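Local coordinates for race-specific elicitor A4 (Passalora fulva, PDB 6BN0), which binds chitin through a CBM14 (peritrophin-A) domain and, as an effector, triggers a hypersensitive response in tomato genotypes carrying Cf-4, at residues 3-8 and 32-37; 50-55 and 65-70. All coordinates share one frame; numbering follows the deposited sequence.

Overall arrangement
Two of the four disulfides of this chain, Cys6-Cys36 and Cys52-Cys67, anchor the two contacts. Interaction 1 pins the N-terminal loop 3-8 to strand 32-38, the middle strand of the three-stranded sheet; interaction 2 ties the loop that follows the neighbouring strand 45-51 to the small two-stranded sheet through 65-70. Their centres lie about 16 Å apart, yet the strands meet directly, with Tyr33 O 2.8 Å from Lys50 N in a probable hydrogen bond. Both also reach the same sugar, NAG of chain F, by way of Gln35, Val37 and Lys50. Cys36 and Cys67 belong to the glycan pocket too, so each disulfide has one half in a pocket residue.

Interaction 1 of 2, residues 3-8 and 32-37; sequences YNPCKP and TYIQCV. With NAG (2-acetamido-2-deoxy-beta-D-glucopyranose), chain F; NAG (2-acetamido-2-deoxy-beta-D-glucopyranose), chain E.
The covalent part of this contact is the disulfide between Cys6 and Cys36, whose SG atoms are 2.0 Å apart with a torsion of -91° about the S-S bond. In both cysteines the sulfur is anti to the carbonyl carbon, and Cys6 CB ends 3.7 Å from Cys36 CB. Apolar packing continues from there along the loop. Ile34 sends two branches to two partners: its CG2 meets Pro5 CG at 3.8 Å, while CD1, at the end of the other branch, reaches the edge of the Tyr3 ring near its plane, 3.7 Å from Tyr3 CD2. Pro27 closes in on both Tyr3 and Ile34.

In this CBM14 fold, strand 32-38 is the centre of an antiparallel sheet, and its two sides do different work: Ile34 and Cys36 take the N-terminal loop, whereas Gln35 and Val37 turn to the chitin oligomers. On that second side an apolar touch joins Val37 CG2 to the acetamide methyl C8 of NAG chain F at 3.7 Å.

The polar contacts with the sugars are made by Gln35. Extended beyond CG, with CG anti to its own N (chi1 176°), it presents one end of its amide to each of two sugars. Its OE1 lies 3.0 Å from O3 of NAG chain E, while NE2 gives a weak hydrogen bond of 3.4 Å to O3 of NAG chain F.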
loop_
_atom_site.group_PDB
_atom_site.type_symbol
_atom_site.label_atom_id
_atom_site.label_comp_id
_atom_site.label_asym_id
_atom_site.label_seq_id
_atom_site.Cartn_x
_atom_site.Cartn_y
_atom_site.Cartn_z
ATOM N N TYR A 3 -15.905 17.092 -4.654
ATOM C CA TYR A 3 -14.550 17.219 -5.168
ATOM C C TYR A 3 -14.071 15.870 -5.684
ATOM O O TYR A 3 -14.231 14.856 -5.013
ATOM C CB TYR A 3 -13.617 17.742 -4.065
ATOM C CG TYR A 3 -12.196 17.910 -4.532
ATOM C CD1 TYR A 3 -11.819 19.030 -5.264
ATOM C CD2 TYR A 3 -11.233 16.929 -4.278
ATOM C CE1 TYR A 3 -10.510 19.215 -5.712
ATOM C CE2 TYR A 3 -9.914 17.098 -4.742
ATOM C CZ TYR A 3 -9.559 18.235 -5.446
ATOM O OH TYR A 3 -8.261 18.376 -5.885
ATOM N N ASN A 4 -13.502 15.839 -6.888
ATOM C CA ASN A 4 -13.160 14.561 -7.526
ATOM C C ASN A 4 -11.960 14.736 -8.451
ATOM O O ASN A 4 -12.109 15.152 -9.610
ATOM C CB ASN A 4 -14.345 13.996 -8.294
ATOM C CG ASN A 4 -14.049 12.612 -8.913
ATOM O OD1 ASN A 4 -14.943 11.989 -9.503
ATOM N ND2 ASN A 4 -12.811 12.164 -8.826
ATOM N N PRO A 5 -10.751 14.456 -7.966
ATOM C CA PRO A 5 -9.538 14.684 -8.768
ATOM C C PRO A 5 -9.132 13.485 -9.618
ATOM O O PRO A 5 -8.017 13.486 -10.152
ATOM C CB PRO A 5 -8.485 14.928 -7.671
ATOM C CG PRO A 5 -8.893 13.898 -6.586
ATOM C CD PRO A 5 -10.436 13.932 -6.617
ATOM N N CYS A 6 -9.986 12.468 -9.719
ATOM C CA CYS A 6 -9.666 11.204 -10.414
ATOM C C CYS A 6 -9.636 11.457 -11.910
ATOM O O CYS A 6 -10.679 11.603 -12.544
ATOM C CB CYS A 6 -10.706 10.140 -10.074
ATOM S SG CYS A 6 -10.814 9.874 -8.284
ATOM N N LYS A 7 -8.451 11.553 -12.488
ATOM C CA LYS A 7 -8.378 11.838 -13.923
ATOM C C LYS A 7 -8.762 10.613 -14.741
ATOM O O LYS A 7 -8.183 9.540 -14.555
ATOM C CB LYS A 7 -6.989 12.269 -14.320
ATOM C CG LYS A 7 -6.582 13.542 -13.706
ATOM C CD LYS A 7 -5.580 14.282 -14.526
ATOM C CE LYS A 7 -4.292 14.412 -13.790
ATOM N NZ LYS A 7 -4.041 15.787 -13.359
ATOM N N PRO A 8 -9.714 10.742 -15.655
ATOM C CA PRO A 8 -10.230 9.578 -16.386
ATOM C C PRO A 8 -9.173 8.733 -17.080
ATOM O O PRO A 8 -9.267 7.505 -17.074
ATOM C CB PRO A 8 -11.156 10.231 -17.432
ATOM C CG PRO A 8 -11.515 11.518 -16.864
ATOM C CD PRO A 8 -10.389 11.990 -16.025
ATOM N N THR A 32 -4.245 12.998 4.964
ATOM C CA THR A 32 -5.100 12.072 4.250
ATOM C C THR A 32 -4.737 12.201 2.784
ATOM O O THR A 32 -3.928 13.053 2.403
ATOM C CB THR A 32 -6.591 12.370 4.451
ATOM O OG1 THR A 32 -6.861 13.723 4.006
ATOM C CG2 THR A 32 -7.001 12.182 5.930
ATOM N N TYR A 33 -5.291 11.304 1.969
ATOM C CA TYR A 33 -5.142 11.421 0.525
ATOM C C TYR A 33 -6.444 10.908 -0.084
ATOM O O TYR A 33 -7.323 10.409 0.628
ATOM C CB TYR A 33 -3.900 10.656 0.037
ATOM C CG TYR A 33 -3.914 9.162 0.401
ATOM C CD1 TYR A 33 -3.539 8.736 1.670
ATOM C CD2 TYR A 33 -4.313 8.188 -0.543
ATOM C CE1 TYR A 33 -3.526 7.375 2.016
ATOM C CE2 TYR A 33 -4.307 6.833 -0.214
ATOM C CZ TYR A 33 -3.910 6.434 1.071
ATOM O OH TYR A 33 -3.945 5.102 1.441
ATOM N N ILE A 34 -6.586 11.058 -1.401
ATOM C CA ILE A 34 -7.783 10.613 -2.108
ATOM C C ILE A 34 -7.368 9.443 -2.996
ATOM O O ILE A 34 -6.371 9.529 -3.726
ATOM C CB ILE A 34 -8.429 11.761 -2.912
ATOM C CG1 ILE A 34 -9.055 12.790 -1.937
ATOM C CG2 ILE A 34 -9.444 11.196 -3.969
ATOM C CD1 ILE A 34 -9.567 14.128 -2.584
ATOM N N GLN A 35 -8.114 8.344 -2.900
ATOM C CA GLN A 35 -7.922 7.158 -3.731
ATOM C C GLN A 35 -9.188 6.952 -4.559
ATOM O O GLN A 35 -10.309 7.087 -4.044
ATOM C CB GLN A 35 -7.626 5.892 -2.866
ATOM C CG GLN A 35 -7.529 4.626 -3.704
ATOM C CD GLN A 35 -6.950 3.435 -2.938
ATOM O OE1 GLN A 35 -6.333 2.551 -3.527
ATOM N NE2 GLN A 35 -7.104 3.436 -1.624
ATOM N N CYS A 36 -9.015 6.682 -5.843
ATOM C CA CYS A 36 -10.136 6.563 -6.774
ATOM C C CYS A 36 -10.563 5.102 -6.920
ATOM O O CYS A 36 -9.723 4.221 -7.079
ATOM C CB CYS A 36 -9.733 7.145 -8.130
ATOM S SG CYS A 36 -9.116 8.827 -7.949
ATOM N N VAL A 37 -11.864 4.853 -6.868
ATOM C CA VAL A 37 -12.397 3.515 -7.087
ATOM C C VAL A 37 -13.091 3.521 -8.444
ATOM O O VAL A 37 -14.101 4.210 -8.616
ATOM C CB VAL A 37 -13.371 3.098 -5.974
ATOM C CG1 VAL A 37 -14.050 1.745 -6.313
ATOM C CG2 VAL A 37 -12.653 3.065 -4.593
HETATM C C1 NAG F . -9.239 -1.913 -0.932
HETATM C C2 NAG F . -8.680 -0.565 -0.463
HETATM C C3 NAG F . -7.145 -0.631 -0.430
HETATM C C4 NAG F . -6.675 -1.816 0.419
HETATM C C5 NAG F . -7.334 -3.096 -0.110
HETATM C C6 NAG F . -6.990 -4.351 0.683
HETATM C C7 NAG F . -9.879 1.545 -0.863
HETATM C C8 NAG F . -10.246 2.614 -1.876
HETATM N N2 NAG F . -9.132 0.525 -1.314
HETATM O O1 NAG F . -10.627 -1.876 -0.949
HETATM O O3 NAG F . -6.676 0.593 0.097
HETATM O O4 NAG F . -5.272 -2.006 0.239
HETATM O O5 NAG F . -8.763 -2.954 -0.066
HETATM O O6 NAG F . -7.273 -4.137 2.066
HETATM O O7 NAG F . -10.245 1.613 0.307
HETATM C C1 NAG E . -6.618 -2.709 -5.650
HETATM C C2 NAG E . -6.436 -1.437 -4.841
HETATM C C3 NAG E . -4.948 -1.158 -4.614
HETATM C C4 NAG E . -4.229 -2.396 -4.074
HETATM C C5 NAG E . -4.544 -3.627 -4.947
HETATM C C6 NAG E . -4.003 -4.942 -4.395
HETATM C C7 NAG E . -8.217 0.264 -5.064
HETATM C C8 NAG E . -8.763 1.405 -5.915
HETATM N N2 NAG E . -7.083 -0.305 -5.503
HETATM O O3 NAG E . -4.880 -0.093 -3.661
HETATM O O4 NAG E . -2.832 -2.159 -4.154
HETATM O O5 NAG E . -5.964 -3.784 -5.003
HETATM O O6 NAG E . -4.407 -5.094 -3.040
HETATM O O7 NAG E . -8.783 -0.115 -4.034
#

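Interaction 2 of 2, residues 50-55 and 65-70. With NAG (2-acetamido-2-deoxy-beta-D-glucopyranose), chain B; NAG (2-acetamido-2-deoxy-beta-D-glucopyranose), chain C; NAG (2-acetamido-2-deoxy-beta-D-glucopyranose), chain F; NAG (2-acetamido-2-deoxy-beta-D-glucopyranose), chain D.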
loop_
_atom_site.group_PDB
_atom_site.type_symbol
_atom_site.label_atom_id
_atom_site.label_comp_id
_atom_site.label_asym_id
_atom_site.label_seq_id
_atom_site.Cartn_x
_atom_site.Cartn_y
_atom_site.Cartn_z
ATOM N N LYS A 50 -8.703 8.682 2.351
ATOM C CA LYS A 50 -7.949 7.609 3.035
ATOM C C LYS A 50 -6.946 8.183 4.046
ATOM O O LYS A 50 -6.311 9.205 3.774
ATOM C CB LYS A 50 -7.164 6.768 2.022
ATOM C CG LYS A 50 -8.024 6.039 0.980
ATOM C CD LYS A 50 -8.782 4.858 1.603
ATOM C CE LYS A 50 -7.866 3.657 1.823
ATOM N NZ LYS A 50 -8.569 2.577 2.576
ATOM N N PRO A 51 -6.757 7.559 5.204
ATOM C CA PRO A 51 -5.878 8.175 6.214
ATOM C C PRO A 51 -4.404 7.831 6.022
ATOM O O PRO A 51 -4.039 6.717 5.643
ATOM C CB PRO A 51 -6.417 7.576 7.522
ATOM C CG PRO A 51 -6.907 6.170 7.092
ATOM C CD PRO A 51 -7.534 6.420 5.742
ATOM N N CYS A 52 -3.532 8.782 6.341
ATOM C CA CYS A 52 -2.120 8.445 6.564
ATOM C C CYS A 52 -1.923 7.897 7.980
ATOM O O CYS A 52 -2.757 8.121 8.867
ATOM C CB CYS A 52 -1.242 9.685 6.349
ATOM S SG CYS A 52 -0.938 10.164 4.598
ATOM N N PRO A 53 -0.852 7.127 8.215
ATOM C CA PRO A 53 -0.559 6.685 9.583
ATOM C C PRO A 53 -0.203 7.889 10.425
ATOM O O PRO A 53 0.094 8.950 9.895
ATOM C CB PRO A 53 0.660 5.742 9.436
ATOM C CG PRO A 53 0.546 5.239 8.012
ATOM C CD PRO A 53 0.050 6.468 7.243
ATOM N N LYS A 54 -0.278 7.707 11.750
ATOM C CA LYS A 54 0.078 8.739 12.708
ATOM C C LYS A 54 1.420 9.373 12.383
ATOM O O LYS A 54 2.422 8.672 12.212
ATOM C CB LYS A 54 0.105 8.136 14.114
ATOM C CG LYS A 54 0.396 9.142 15.246
ATOM C CD LYS A 54 0.367 8.395 16.617
ATOM C CE LYS A 54 0.627 9.340 17.775
ATOM N NZ LYS A 54 0.643 8.657 19.128
ATOM N N GLY A 55 1.440 10.707 12.302
ATOM C CA GLY A 55 2.687 11.442 12.161
ATOM C C GLY A 55 3.096 11.730 10.720
ATOM O O GLY A 55 4.033 12.509 10.495
ATOM N N LYS A 65 3.974 9.181 -4.002
ATOM C CA LYS A 65 2.539 8.871 -3.905
ATOM C C LYS A 65 2.299 8.000 -2.702
ATOM O O LYS A 65 1.718 6.906 -2.767
ATOM C CB LYS A 65 2.004 8.220 -5.194
ATOM C CG LYS A 65 2.373 9.017 -6.409
ATOM C CD LYS A 65 1.722 10.396 -6.422
ATOM C CE LYS A 65 2.063 11.057 -7.804
ATOM N NZ LYS A 65 1.455 12.415 -8.026
ATOM N N TRP A 66 2.821 8.469 -1.586
ATOM C CA TRP A 66 2.691 7.729 -0.356
ATOM C C TRP A 66 2.742 8.700 0.813
ATOM O O TRP A 66 3.096 9.876 0.665
ATOM C CB TRP A 66 3.769 6.636 -0.267
ATOM C CG TRP A 66 5.182 7.100 -0.249
ATOM C CD1 TRP A 66 5.683 8.283 0.258
ATOM C CD2 TRP A 66 6.316 6.343 -0.695
ATOM N NE1 TRP A 66 7.057 8.294 0.150
ATOM C CE2 TRP A 66 7.468 7.108 -0.424
ATOM C CE3 TRP A 66 6.465 5.072 -1.278
ATOM C CZ2 TRP A 66 8.772 6.650 -0.746
ATOM C CZ3 TRP A 66 7.760 4.628 -1.595
ATOM C CH2 TRP A 66 8.881 5.406 -1.323
ATOM N N CYS A 67 2.382 8.193 1.997
ATOM C CA CYS A 67 2.512 8.982 3.217
ATOM C C CYS A 67 3.966 9.017 3.686
ATOM O O CYS A 67 4.683 8.013 3.605
ATOM C CB CYS A 67 1.589 8.392 4.279
ATOM S SG CYS A 67 -0.135 8.344 3.776
ATOM N N ASP A 68 4.418 10.177 4.167
ATOM C CA ASP A 68 5.858 10.410 4.368
ATOM C C ASP A 68 6.069 11.281 5.595
ATOM O O ASP A 68 5.110 11.843 6.141
ATOM C CB ASP A 68 6.499 11.077 3.115
ATOM C CG ASP A 68 7.947 10.556 2.824
ATOM O OD1 ASP A 68 8.647 10.101 3.746
ATOM O OD2 ASP A 68 8.383 10.540 1.662
ATOM N N TYR A 69 7.335 11.398 6.032
ATOM C CA TYR A 69 7.622 12.321 7.125
ATOM C C TYR A 69 7.297 13.740 6.677
ATOM O O TYR A 69 7.503 14.088 5.491
ATOM C CB TYR A 69 9.091 12.249 7.595
ATOM C CG TYR A 69 9.476 10.854 8.019
ATOM C CD1 TYR A 69 8.960 10.296 9.181
ATOM C CD2 TYR A 69 10.342 10.084 7.241
ATOM C CE1 TYR A 69 9.309 9.023 9.578
ATOM C CE2 TYR A 69 10.695 8.818 7.627
ATOM C CZ TYR A 69 10.178 8.291 8.791
ATOM O OH TYR A 69 10.520 7.014 9.175
ATOM N N PRO A 70 6.817 14.591 7.591
ATOM C CA PRO A 70 6.415 15.964 7.187
ATOM C C PRO A 70 7.468 16.747 6.433
ATOM O O PRO A 70 7.126 17.414 5.449
ATOM C CB PRO A 70 6.061 16.619 8.529
ATOM C CG PRO A 70 5.481 15.421 9.346
ATOM C CD PRO A 70 6.426 14.268 8.981
HETATM C C1 NAG B . 10.463 4.418 3.863
HETATM C C2 NAG B . 10.609 5.198 5.163
HETATM C C3 NAG B . 12.088 5.562 5.425
HETATM C C4 NAG B . 12.965 4.318 5.283
HETATM C C5 NAG B . 12.654 3.545 4.001
HETATM C C6 NAG B . 13.387 2.227 3.938
HETATM C C7 NAG B . 8.728 6.410 6.074
HETATM C C8 NAG B . 7.841 7.637 6.052
HETATM N N2 NAG B . 9.728 6.366 5.200
HETATM O O3 NAG B . 12.239 6.036 6.766
HETATM O O4 NAG B . 14.355 4.632 5.279
HETATM O O5 NAG B . 11.250 3.255 3.920
HETATM O O6 NAG B . 13.045 1.488 2.777
HETATM O O7 NAG B . 8.561 5.511 6.878
HETATM C C1 NAG C . 6.439 2.003 1.378
HETATM C C2 NAG C . 7.921 1.635 1.138
HETATM C C3 NAG C . 8.812 2.200 2.265
HETATM C C4 NAG C . 8.499 3.661 2.543
HETATM C C5 NAG C . 6.998 3.848 2.766
HETATM C C6 NAG C . 6.619 5.305 3.003
HETATM C C7 NAG C . 8.686 -0.459 0.091
HETATM C C8 NAG C . 8.737 -1.963 0.209
HETATM N N2 NAG C . 8.060 0.185 1.082
HETATM O O3 NAG C . 10.168 2.052 1.856
HETATM O O4 NAG C . 9.073 4.108 3.769
HETATM O O5 NAG C . 6.314 3.407 1.598
HETATM O O6 NAG C . 5.205 5.475 3.072
HETATM O O7 NAG C . 9.190 0.140 -0.858
HETATM C C1 NAG F . -9.239 -1.913 -0.932
HETATM C C2 NAG F . -8.680 -0.565 -0.463
HETATM C C3 NAG F . -7.145 -0.631 -0.430
HETATM C C4 NAG F . -6.675 -1.816 0.419
HETATM C C5 NAG F . -7.334 -3.096 -0.110
HETATM C C6 NAG F . -6.990 -4.351 0.683
HETATM C C7 NAG F . -9.879 1.545 -0.863
HETATM C C8 NAG F . -10.246 2.614 -1.876
HETATM N N2 NAG F . -9.132 0.525 -1.314
HETATM O O1 NAG F . -10.627 -1.876 -0.949
HETATM O O3 NAG F . -6.676 0.593 0.097
HETATM O O4 NAG F . -5.272 -2.006 0.239
HETATM O O5 NAG F . -8.763 -2.954 -0.066
HETATM O O6 NAG F . -7.273 -4.137 2.066
HETATM O O7 NAG F . -10.245 1.613 0.307
HETATM C C1 NAG D . 8.934 2.427 7.939
HETATM C C2 NAG D . 9.221 3.037 9.319
HETATM C C3 NAG D . 10.725 3.181 9.548
HETATM C C4 NAG D . 11.461 1.879 9.256
HETATM C C5 NAG D . 11.098 1.378 7.857
HETATM C C6 NAG D . 11.685 0.030 7.525
HETATM C C7 NAG D . 7.623 4.647 10.303
HETATM C C8 NAG D . 7.089 6.064 10.234
HETATM N N2 NAG D . 8.583 4.340 9.422
HETATM O O3 NAG D . 10.951 3.590 10.895
HETATM O O4 NAG D . 12.859 2.145 9.260
HETATM O O5 NAG D . 9.679 1.226 7.767
HETATM O O6 NAG D . 11.415 -0.285 6.165
HETATM O O7 NAG D . 7.196 3.833 11.115
#
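Cys67 sits at the middle of this contact, joined to Cys52 by a disulfide that links two parts of the CBM14 fold: the loop leaving strand 45-51 and strand 66-68. The modelled SG atoms of Cys52 and Cys67 are 2.2 Å apart. Pro53 rests beside this link, its CD 3.9 Å from Cys67 CB. While the Cys67 side chain points toward 50-55, its carbonyl O accepts a 2.6 Å hydrogen bond from O6 of NAG chain C. That same sugar lies over one face of the neighbouring Trp66 indole, with C6 above the ring centre. At the far end of 50-55, Lys50 NZ donates to O7 of NAG chain F at 3.0 Å.

Gly55 makes the second junction, through its backbone: its O approaches Pro70 CD at 3.3 Å. The ring of Tyr69 carries C8 of NAG chain B over one face, offset toward the rim, and its OH shares a 3.1 Å hydrogen bond with O3 of that sugar. Asp68 links Tyr69 and Trp66: OD1 accepts the Tyr69 backbone N at 2.9 Å on the anti side of the carboxylate, and Trp66 NE1 donates to Asp68 OD2 at 3.0 Å, from 67° out of the carboxylate plane.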